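Local coordinates for periplasmic protein (Legionella pneumophila subsp. pneumophila, PDB 4FGQ) that is a calcium-dependent periplasmic protease, LapG, probably cleaving its substrates by a cysteine-protease mechanism, at residues 6-11 / 33-38; 93-98 / 186-191; 120-125 / 157-162. All coordinates share one frame; numbering follows the deposited sequence.

Contact 1 (6-11 / 33-38)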
loop_
_atom_site.group_PDB
_atom_site.type_symbol
_atom_site.label_atom_id
_atom_site.label_comp_id
_atom_site.label_asym_id
_atom_site.label_seq_id
_atom_site.Cartn_x
_atom_site.Cartn_y
_atom_site.Cartn_z
ATOM N N PRO A 6 -10.681 7.522 5.994
ATOM C CA PRO A 6 -11.178 7.162 4.661
ATOM C C PRO A 6 -11.318 5.658 4.472
ATOM O O PRO A 6 -10.490 4.885 4.962
ATOM C CB PRO A 6 -10.100 7.713 3.715
ATOM C CG PRO A 6 -8.904 7.950 4.571
ATOM C CD PRO A 6 -9.444 8.315 5.916
ATOM N N LEU A 7 -12.371 5.260 3.766
ATOM C CA LEU A 7 -12.674 3.859 3.553
ATOM C C LEU A 7 -12.694 3.540 2.068
ATOM O O LEU A 7 -13.051 4.375 1.237
ATOM C CB LEU A 7 -14.028 3.507 4.174
ATOM C CG LEU A 7 -14.070 3.373 5.695
ATOM C CD1 LEU A 7 -15.254 4.127 6.273
ATOM C CD2 LEU A 7 -14.127 1.906 6.093
ATOM N N ILE A 8 -12.288 2.324 1.741
ATOM C CA ILE A 8 -12.488 1.803 0.408
ATOM C C ILE A 8 -13.680 0.862 0.531
ATOM O O ILE A 8 -13.803 0.154 1.530
ATOM C CB ILE A 8 -11.238 1.055 -0.079
ATOM C CG1 ILE A 8 -10.103 2.048 -0.351
ATOM C CG2 ILE A 8 -11.538 0.271 -1.331
ATOM C CD1 ILE A 8 -10.410 3.030 -1.461
ATOM N N SER A 9 -14.583 0.876 -0.443
ATOM C CA SER A 9 -15.715 -0.036 -0.398
ATOM C C SER A 9 -15.995 -0.570 -1.789
ATOM O O SER A 9 -15.803 0.139 -2.783
ATOM C CB SER A 9 -16.953 0.644 0.182
ATOM O OG SER A 9 -17.684 1.329 -0.812
ATOM N N VAL A 10 -16.435 -1.825 -1.859
ATOM C CA VAL A 10 -16.740 -2.449 -3.139
ATOM C C VAL A 10 -17.826 -1.653 -3.853
ATOM O O VAL A 10 -17.818 -1.523 -5.072
ATOM C CB VAL A 10 -17.144 -3.933 -2.968
ATOM C CG1 VAL A 10 -17.723 -4.504 -4.256
ATOM C CG2 VAL A 10 -15.948 -4.754 -2.535
ATOM N N GLU A 11 -18.750 -1.086 -3.088
ATOM C CA GLU A 11 -19.844 -0.338 -3.687
ATOM C C GLU A 11 -19.354 0.964 -4.332
ATOM O O GLU A 11 -19.783 1.310 -5.435
ATOM C CB GLU A 11 -20.963 -0.088 -2.667
ATOM C CG GLU A 11 -21.647 -1.368 -2.164
ATOM C CD GLU A 11 -20.771 -2.187 -1.226
ATOM O OE1 GLU A 11 -19.971 -1.588 -0.474
ATOM O OE2 GLU A 11 -20.872 -3.434 -1.250
ATOM N N ASN A 33 -13.689 -6.810 -7.276
ATOM C CA ASN A 33 -13.828 -8.262 -7.194
ATOM C C ASN A 33 -12.785 -8.862 -6.246
ATOM O O ASN A 33 -13.090 -9.798 -5.502
ATOM C CB ASN A 33 -13.755 -8.915 -8.578
ATOM C CG ASN A 33 -14.968 -8.596 -9.443
ATOM O OD1 ASN A 33 -16.010 -8.172 -8.942
ATOM N ND2 ASN A 33 -14.840 -8.817 -10.749
ATOM N N LEU A 34 -11.568 -8.312 -6.258
ATOM C CA LEU A 34 -10.512 -8.748 -5.340
ATOM C C LEU A 34 -10.961 -8.585 -3.898
ATOM O O LEU A 34 -10.866 -9.525 -3.087
ATOM C CB LEU A 34 -9.227 -7.936 -5.574
ATOM C CG LEU A 34 -8.075 -8.161 -4.586
ATOM C CD1 LEU A 34 -7.352 -9.448 -4.908
ATOM C CD2 LEU A 34 -7.104 -6.988 -4.605
ATOM N N ILE A 35 -11.452 -7.393 -3.567
ATOM C CA ILE A 35 -11.893 -7.123 -2.193
ATOM C C ILE A 35 -13.017 -8.073 -1.790
ATOM O O ILE A 35 -12.958 -8.676 -0.722
ATOM C CB ILE A 35 -12.322 -5.658 -2.001
ATOM C CG1 ILE A 35 -11.093 -4.744 -2.103
ATOM C CG2 ILE A 35 -12.981 -5.470 -0.644
ATOM C CD1 ILE A 35 -11.423 -3.276 -2.241
ATOM N N ASP A 36 -14.015 -8.239 -2.656
ATOM C CA ASP A 36 -15.115 -9.154 -2.356
ATOM C C ASP A 36 -14.625 -10.582 -2.121
ATOM O O ASP A 36 -15.107 -11.275 -1.215
ATOM C CB ASP A 36 -16.147 -9.148 -3.487
ATOM C CG ASP A 36 -17.280 -8.166 -3.243
ATOM O OD1 ASP A 36 -17.465 -7.743 -2.081
ATOM O OD2 ASP A 36 -17.994 -7.831 -4.213
ATOM N N SER A 37 -13.665 -11.012 -2.935
ATOM C CA SER A 37 -13.193 -12.396 -2.927
ATOM C C SER A 37 -12.347 -12.713 -1.700
ATOM O O SER A 37 -12.221 -13.875 -1.316
ATOM C CB SER A 37 -12.393 -12.709 -4.194
ATOM O OG SER A 37 -11.066 -12.212 -4.118
ATOM N N LEU A 38 -11.770 -11.685 -1.089
ATOM C CA LEU A 38 -10.842 -11.898 0.025
ATOM C C LEU A 38 -11.460 -11.723 1.408
ATOM O O LEU A 38 -10.840 -12.072 2.406
ATOM C CB LEU A 38 -9.613 -10.991 -0.100
ATOM C CG LEU A 38 -8.684 -11.319 -1.267
ATOM C CD1 LEU A 38 -7.541 -10.309 -1.296
ATOM C CD2 LEU A 38 -8.154 -12.731 -1.129
#

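Contact 2 (93-98 / 186-191)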
loop_
_atom_site.group_PDB
_atom_site.type_symbol
_atom_site.label_atom_id
_atom_site.label_comp_id
_atom_site.label_asym_id
_atom_site.label_seq_id
_atom_site.Cartn_x
_atom_site.Cartn_y
_atom_site.Cartn_z
ATOM N N LYS A 93 -2.085 -1.089 -1.299
ATOM C CA LYS A 93 -2.108 -2.374 -0.602
ATOM C C LYS A 93 -2.681 -2.210 0.800
ATOM O O LYS A 93 -3.481 -3.037 1.250
ATOM C CB LYS A 93 -0.709 -2.981 -0.531
ATOM C CG LYS A 93 -0.214 -3.547 -1.863
ATOM C CD LYS A 93 1.228 -4.025 -1.731
ATOM C CE LYS A 93 1.846 -4.328 -3.102
ATOM N NZ LYS A 93 3.273 -4.767 -2.936
ATOM N N TYR A 94 -2.252 -1.152 1.483
ATOM C CA TYR A 94 -2.727 -0.854 2.830
ATOM C C TYR A 94 -4.248 -0.681 2.847
ATOM O O TYR A 94 -4.949 -1.371 3.586
ATOM C CB TYR A 94 -2.034 0.395 3.396
ATOM C CG TYR A 94 -2.729 0.952 4.626
ATOM C CD1 TYR A 94 -2.575 0.351 5.872
ATOM C CD2 TYR A 94 -3.564 2.059 4.529
ATOM C CE1 TYR A 94 -3.232 0.870 7.010
ATOM C CE2 TYR A 94 -4.224 2.566 5.634
ATOM C CZ TYR A 94 -4.058 1.970 6.868
ATOM O OH TYR A 94 -4.723 2.495 7.953
ATOM N N PHE A 95 -4.767 0.232 2.034
ATOM C CA PHE A 95 -6.206 0.496 2.069
ATOM C C PHE A 95 -7.021 -0.725 1.659
ATOM O O PHE A 95 -8.107 -0.977 2.193
ATOM C CB PHE A 95 -6.570 1.726 1.229
ATOM C CG PHE A 95 -6.304 3.019 1.935
ATOM C CD1 PHE A 95 -7.066 3.384 3.041
ATOM C CD2 PHE A 95 -5.284 3.863 1.513
ATOM C CE1 PHE A 95 -6.829 4.579 3.713
ATOM C CE2 PHE A 95 -5.036 5.062 2.177
ATOM C CZ PHE A 95 -5.807 5.421 3.280
ATOM N N THR A 96 -6.486 -1.508 0.737
ATOM C CA THR A 96 -7.211 -2.674 0.254
ATOM C C THR A 96 -7.261 -3.749 1.338
ATOM O O THR A 96 -8.300 -4.373 1.549
ATOM C CB THR A 96 -6.573 -3.226 -1.022
ATOM O OG1 THR A 96 -6.606 -2.210 -2.029
ATOM C CG2 THR A 96 -7.344 -4.438 -1.536
ATOM N N LEU A 97 -6.148 -3.936 2.049
ATOM C CA LEU A 97 -6.123 -4.906 3.151
ATOM C C LEU A 97 -7.070 -4.510 4.278
ATOM O O LEU A 97 -7.735 -5.370 4.858
ATOM C CB LEU A 97 -4.694 -5.127 3.659
ATOM C CG LEU A 97 -3.931 -6.070 2.710
ATOM C CD1 LEU A 97 -2.424 -5.900 2.885
ATOM C CD2 LEU A 97 -4.343 -7.544 2.961
ATOM N N VAL A 98 -7.144 -3.221 4.590
ATOM C CA VAL A 98 -8.109 -2.748 5.585
ATOM C C VAL A 98 -9.527 -3.066 5.102
ATOM O O VAL A 98 -10.369 -3.542 5.869
ATOM C CB VAL A 98 -7.928 -1.240 5.875
ATOM C CG1 VAL A 98 -9.095 -0.705 6.707
ATOM C CG2 VAL A 98 -6.583 -0.995 6.572
ATOM N N ASP A 186 -1.938 13.393 5.116
ATOM C CA ASP A 186 -3.132 14.120 5.530
ATOM C C ASP A 186 -3.937 14.551 4.304
ATOM O O ASP A 186 -5.140 14.305 4.219
ATOM C CB ASP A 186 -2.734 15.342 6.357
ATOM C CG ASP A 186 -3.930 16.098 6.899
ATOM O OD1 ASP A 186 -4.791 15.477 7.559
ATOM O OD2 ASP A 186 -4.005 17.323 6.661
ATOM N N ALA A 187 -3.257 15.183 3.351
ATOM C CA ALA A 187 -3.888 15.625 2.110
ATOM C C ALA A 187 -4.420 14.451 1.292
ATOM O O ALA A 187 -5.468 14.553 0.650
ATOM C CB ALA A 187 -2.906 16.443 1.285
ATOM N N LEU A 188 -3.687 13.343 1.308
ATOM C CA LEU A 188 -4.109 12.156 0.571
ATOM C C LEU A 188 -5.435 11.636 1.118
ATOM O O LEU A 188 -6.355 11.349 0.344
ATOM C CB LEU A 188 -3.034 11.051 0.606
ATOM C CG LEU A 188 -3.247 9.755 -0.196
ATOM C CD1 LEU A 188 -1.913 9.094 -0.490
ATOM C CD2 LEU A 188 -4.124 8.761 0.534
ATOM N N MET A 189 -5.542 11.515 2.434
ATOM C CA MET A 189 -6.760 10.980 3.027
ATOM C C MET A 189 -7.961 11.906 2.822
ATOM O O MET A 189 -9.106 11.453 2.802
ATOM C CB MET A 189 -6.538 10.651 4.504
ATOM C CG MET A 189 -5.579 9.488 4.691
ATOM S SD MET A 189 -5.498 8.883 6.375
ATOM C CE MET A 189 -4.715 10.263 7.227
ATOM N N LYS A 190 -7.695 13.196 2.652
ATOM C CA LYS A 190 -8.761 14.157 2.395
ATOM C C LYS A 190 -9.280 14.064 0.959
ATOM O O LYS A 190 -10.452 14.337 0.706
ATOM C CB LYS A 190 -8.306 15.575 2.737
ATOM C CG LYS A 190 -8.216 15.816 4.233
ATOM C CD LYS A 190 -7.699 17.207 4.564
ATOM C CE LYS A 190 -7.550 17.371 6.068
ATOM N NZ LYS A 190 -6.857 18.631 6.431
ATOM N N ARG A 191 -8.416 13.660 0.029
ATOM C CA ARG A 191 -8.843 13.418 -1.351
ATOM C C ARG A 191 -9.750 12.193 -1.427
ATOM O O ARG A 191 -10.578 12.076 -2.330
ATOM C CB ARG A 191 -7.640 13.218 -2.284
ATOM C CG ARG A 191 -6.816 14.467 -2.516
ATOM C CD ARG A 191 -6.059 14.415 -3.842
ATOM N NE ARG A 191 -5.123 13.298 -3.933
ATOM C CZ ARG A 191 -3.912 13.278 -3.381
ATOM N NH1 ARG A 191 -3.475 14.311 -2.673
ATOM N NH2 ARG A 191 -3.135 12.217 -3.544
#

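Contact 3 (120-125 / 157-162)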
loop_
_atom_site.group_PDB
_atom_site.type_symbol
_atom_site.label_atom_id
_atom_site.label_comp_id
_atom_site.label_asym_id
_atom_site.label_seq_id
_atom_site.Cartn_x
_atom_site.Cartn_y
_atom_site.Cartn_z
ATOM N N ALA A 120 15.795 5.798 -0.695
ATOM C CA ALA A 120 14.652 5.465 0.143
ATOM C C ALA A 120 13.714 4.522 -0.606
ATOM O O ALA A 120 13.616 4.560 -1.841
ATOM C CB ALA A 120 13.927 6.722 0.590
ATOM N N HIS A 121 13.043 3.660 0.144
ATOM C CA HIS A 121 12.128 2.691 -0.440
ATOM C C HIS A 121 10.988 2.431 0.522
ATOM O O HIS A 121 11.221 2.184 1.701
ATOM C CB HIS A 121 12.854 1.376 -0.705
ATOM C CG HIS A 121 12.052 0.403 -1.508
ATOM N ND1 HIS A 121 11.737 0.623 -2.834
ATOM C CD2 HIS A 121 11.489 -0.783 -1.174
ATOM C CE1 HIS A 121 11.013 -0.390 -3.280
ATOM N NE2 HIS A 121 10.857 -1.258 -2.299
ATOM N N MET A 122 9.761 2.464 0.017
ATOM C CA MET A 122 8.579 2.282 0.861
ATOM C C MET A 122 8.005 0.892 0.650
ATOM O O MET A 122 7.917 0.406 -0.490
ATOM C CB MET A 122 7.514 3.324 0.500
ATOM C CG MET A 122 6.359 3.472 1.488
ATOM S SD MET A 122 6.770 4.620 2.832
ATOM C CE MET A 122 6.521 6.236 2.098
ATOM N N VAL A 123 7.616 0.250 1.748
ATOM C CA VAL A 123 6.973 -1.061 1.708
ATOM C C VAL A 123 5.775 -1.022 2.640
ATOM O O VAL A 123 5.558 -0.021 3.317
ATOM C CB VAL A 123 7.921 -2.181 2.172
ATOM C CG1 VAL A 123 9.131 -2.273 1.226
ATOM C CG2 VAL A 123 8.372 -1.927 3.612
ATOM N N LEU A 124 5.007 -2.110 2.684
ATOM C CA LEU A 124 3.935 -2.235 3.671
ATOM C C LEU A 124 4.342 -3.315 4.658
ATOM O O LEU A 124 4.676 -4.423 4.253
ATOM C CB LEU A 124 2.615 -2.612 2.992
ATOM C CG LEU A 124 1.435 -2.887 3.935
ATOM C CD1 LEU A 124 1.206 -1.692 4.830
ATOM C CD2 LEU A 124 0.193 -3.167 3.096
ATOM N N SER A 125 4.357 -2.980 5.948
ATOM C CA SER A 125 4.714 -3.945 6.981
ATOM C C SER A 125 3.472 -4.481 7.678
ATOM O O SER A 125 2.600 -3.713 8.089
ATOM C CB SER A 125 5.625 -3.288 8.029
ATOM O OG SER A 125 6.881 -2.932 7.465
ATOM N N TYR A 157 10.713 5.398 9.304
ATOM C CA TYR A 157 9.458 5.669 10.005
ATOM C C TYR A 157 8.351 4.836 9.400
ATOM O O TYR A 157 8.507 4.285 8.317
ATOM C CB TYR A 157 9.090 7.165 9.966
ATOM C CG TYR A 157 8.623 7.695 8.622
ATOM C CD1 TYR A 157 7.280 7.661 8.273
ATOM C CD2 TYR A 157 9.517 8.268 7.725
ATOM C CE1 TYR A 157 6.844 8.155 7.056
ATOM C CE2 TYR A 157 9.087 8.772 6.506
ATOM C CZ TYR A 157 7.752 8.709 6.180
ATOM O OH TYR A 157 7.309 9.201 4.972
ATOM N N SER A 158 7.235 4.719 10.113
ATOM C CA SER A 158 6.088 4.003 9.585
ATOM C C SER A 158 4.810 4.735 9.986
ATOM O O SER A 158 4.818 5.565 10.895
ATOM C CB SER A 158 6.072 2.545 10.060
ATOM O OG SER A 158 5.937 2.471 11.464
ATOM N N PHE A 159 3.720 4.454 9.290
ATOM C CA PHE A 159 2.477 5.167 9.552
ATOM C C PHE A 159 1.272 4.397 9.033
ATOM O O PHE A 159 1.398 3.490 8.208
ATOM C CB PHE A 159 2.524 6.554 8.902
ATOM C CG PHE A 159 2.638 6.519 7.412
ATOM C CD1 PHE A 159 1.511 6.658 6.617
ATOM C CD2 PHE A 159 3.874 6.338 6.798
ATOM C CE1 PHE A 159 1.612 6.626 5.233
ATOM C CE2 PHE A 159 3.981 6.302 5.411
ATOM C CZ PHE A 159 2.852 6.447 4.635
ATOM N N ASN A 160 0.095 4.757 9.534
ATOM C CA ASN A 160 -1.156 4.306 8.932
ATOM C C ASN A 160 -2.212 5.396 9.110
ATOM O O ASN A 160 -1.874 6.529 9.447
ATOM C CB ASN A 160 -1.609 2.947 9.496
ATOM C CG ASN A 160 -1.699 2.935 11.009
ATOM O OD1 ASN A 160 -1.898 3.973 11.639
ATOM N ND2 ASN A 160 -1.553 1.746 11.605
ATOM N N ALA A 161 -3.482 5.070 8.904
ATOM C CA ALA A 161 -4.517 6.098 9.007
ATOM C C ALA A 161 -4.587 6.708 10.401
ATOM O O ALA A 161 -5.058 7.834 10.570
ATOM C CB ALA A 161 -5.876 5.553 8.583
ATOM N N GLU A 162 -4.105 5.974 11.403
ATOM C CA GLU A 162 -4.247 6.414 12.785
ATOM C C GLU A 162 -3.003 7.080 13.358
ATOM O O GLU A 162 -3.104 8.100 14.040
ATOM C CB GLU A 162 -4.655 5.242 13.689
ATOM C CG GLU A 162 -6.058 4.714 13.448
ATOM C CD GLU A 162 -6.135 3.748 12.282
ATOM O OE1 GLU A 162 -7.156 3.770 11.562
ATOM O OE2 GLU A 162 -5.179 2.959 12.091
#

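Contact 1 (6-11 / 33-38)
Ile8, Val10, Ile35 and Asp36 join the N-terminal lead-in and first turn of helix 10-17 to the last turns of helix 22-38. Most of the contact is aliphatic. Val10 lies against two consecutive residues of the partner helix: its CG2 sits 3.6 Å from Ile35 CG2, the two side chains running antiparallel alongside each other. Ile8 adds a second meeting two residues earlier, where its CG2 lies 3.7 Å from Ile35 CD1 and the Ile8 and Ile35 side chains meet roughly perpendicular. In Ile35 the CG1 arm stands anti to the carbonyl carbon (chi1 -69°) and its extended chain (chi2 167°) carries CD1 on to Ile8, while the CG2 branch is left to meet Val10. One isoleucine thereby serves both partners with separate methyls.

The polar edge is Asp36, whose carboxylate lies against both Val10 methyls without a hydrogen bond across the contact: OD2 is 3.3 Å from CG1 and OD1 is 3.4 Å from CG2. Within helix 22-38, Ser37 OG bonds back to Leu34 O at 2.9 Å, as serines in helices often do.

Ser9 occupies the N-cap of helix 10-17 and its OG accepts from Lys12 N, which fixes the point where the extended lead-in becomes helix, next to Val10. Ile35 also touches Thr96 and Val100 of helix 86-100, and Ile8 touches Phe95. A capped helix start and its extended lead-in, laid against the C-terminal part of the following helix, belong to the N-terminal helical part of the molecule, away from the calcium site.

Contact 2 (93-98 / 186-191)
This is a sparse, buried apolar contact between helix 86-100, in the interior of the molecule, and the C-terminal helix 183-192, bridged from one side by a single aromatic ring. Phe95 supplies that ring, reaching across a backbone separation of 10.5 Å between Phe95 CA and Met189 CA. Its CG stands anti to the carbonyl carbon (chi1 -80°), which directs the ring at helix 183-192. There it meets two consecutive residues. Met189 comes to the edge, close to the ring plane, with CG 4.3 Å from Phe95 CZ; here the methylene, rather than the sulfur, is the nearest atom. Leu188 CD2 approaches Phe95 CE2 obliquely at 4.1 Å in one of two deposited conformers, a less certain touch than that of Met189. One face of the ring is covered from within its own helix, Tyr94 CD2 lying 3.8 Å above the plane over the centre. The touching atoms, CE2 and CZ, are at the far end of the ring.

On helix 183-192, Lys190 NZ forms a salt bridge with Asp186 OD2 at 3.1 Å, one turn back, on the syn side and tilted 26° out of the carboxylate plane. Arg191 has its partners outside the contact, in Glu77 and the carbonyl of Trp72.

The nearest side-chain atoms of Leu188 and Asp88, a calcium ligand in a structure of this protein, are about 6 Å apart; this chain binds no calcium. Helix 86-100 is sandwiched here, with Leu97 turned to helix 43-55, Tyr94 and Leu97 against strands 107-114 and 119-126, and Phe95 against helix 183-192.

Contact 3 (120-125 / 157-162)
The Met122 side chain runs roughly perpendicular to that of Phe159, with the thioether brought to the rim of the ring. The sulfur lies 5.5 Å from the centroid of the Phe159 ring and 77° off its normal, so this Met-aromatic contact is made at the edge. Both Met122 SD and Met122 CE stand 4.2 Å from Phe159 CE2. Met122 leaves its strand with CG anti to the backbone N, then bends at chi2 (86°) and chi3 (80°), a hooked chain that turns sulfur and methyl to the aromatic. Tyr157 and Phe159, two residues apart and alike in chi1, send their rings to the same side of the strand, where Met122 meets them.

Strands 119-126 and 153-159 are not neighbours: strand 107-114 runs between them in the antiparallel sheet, so the side chains meet across it, on the same side of the sheet. Met122 also touches Glu87, one of the calcium-binding residues. Tyr157 meets the same terminal methyl, its OH 4.2 Å from Met122 CE, while its ring stacks with Tyr111 of the intervening strand. Trp185 meets the Phe159 ring edge-to-face. Past the strand end, Asn160 OD1 accepts from Glu162 N at 3.0 Å, an Asx turn.

Contact 1 closes before contact 2 opens, and contact 3 is nested in the loop that contact 2 closes. The centres lie 13 Å apart for contacts 1 and 2, 12 Å for contacts 2 and 3, and 21 Å for contacts 1 and 3, which sit on opposite sides of the chain centre. Helix 86-100 links all three: Phe95 and Thr96 meet the residues of contact 1, while Tyr94 and Lys93 pack on Leu124 of the sheet and Tyr94 OH probably bonds to Ala161 N. Helix 86-100 thus ties the N-terminal helices and the C-terminal helix 183-192 to the antiparallel sheet, with calcium-binding residues close to contacts 2 and 3.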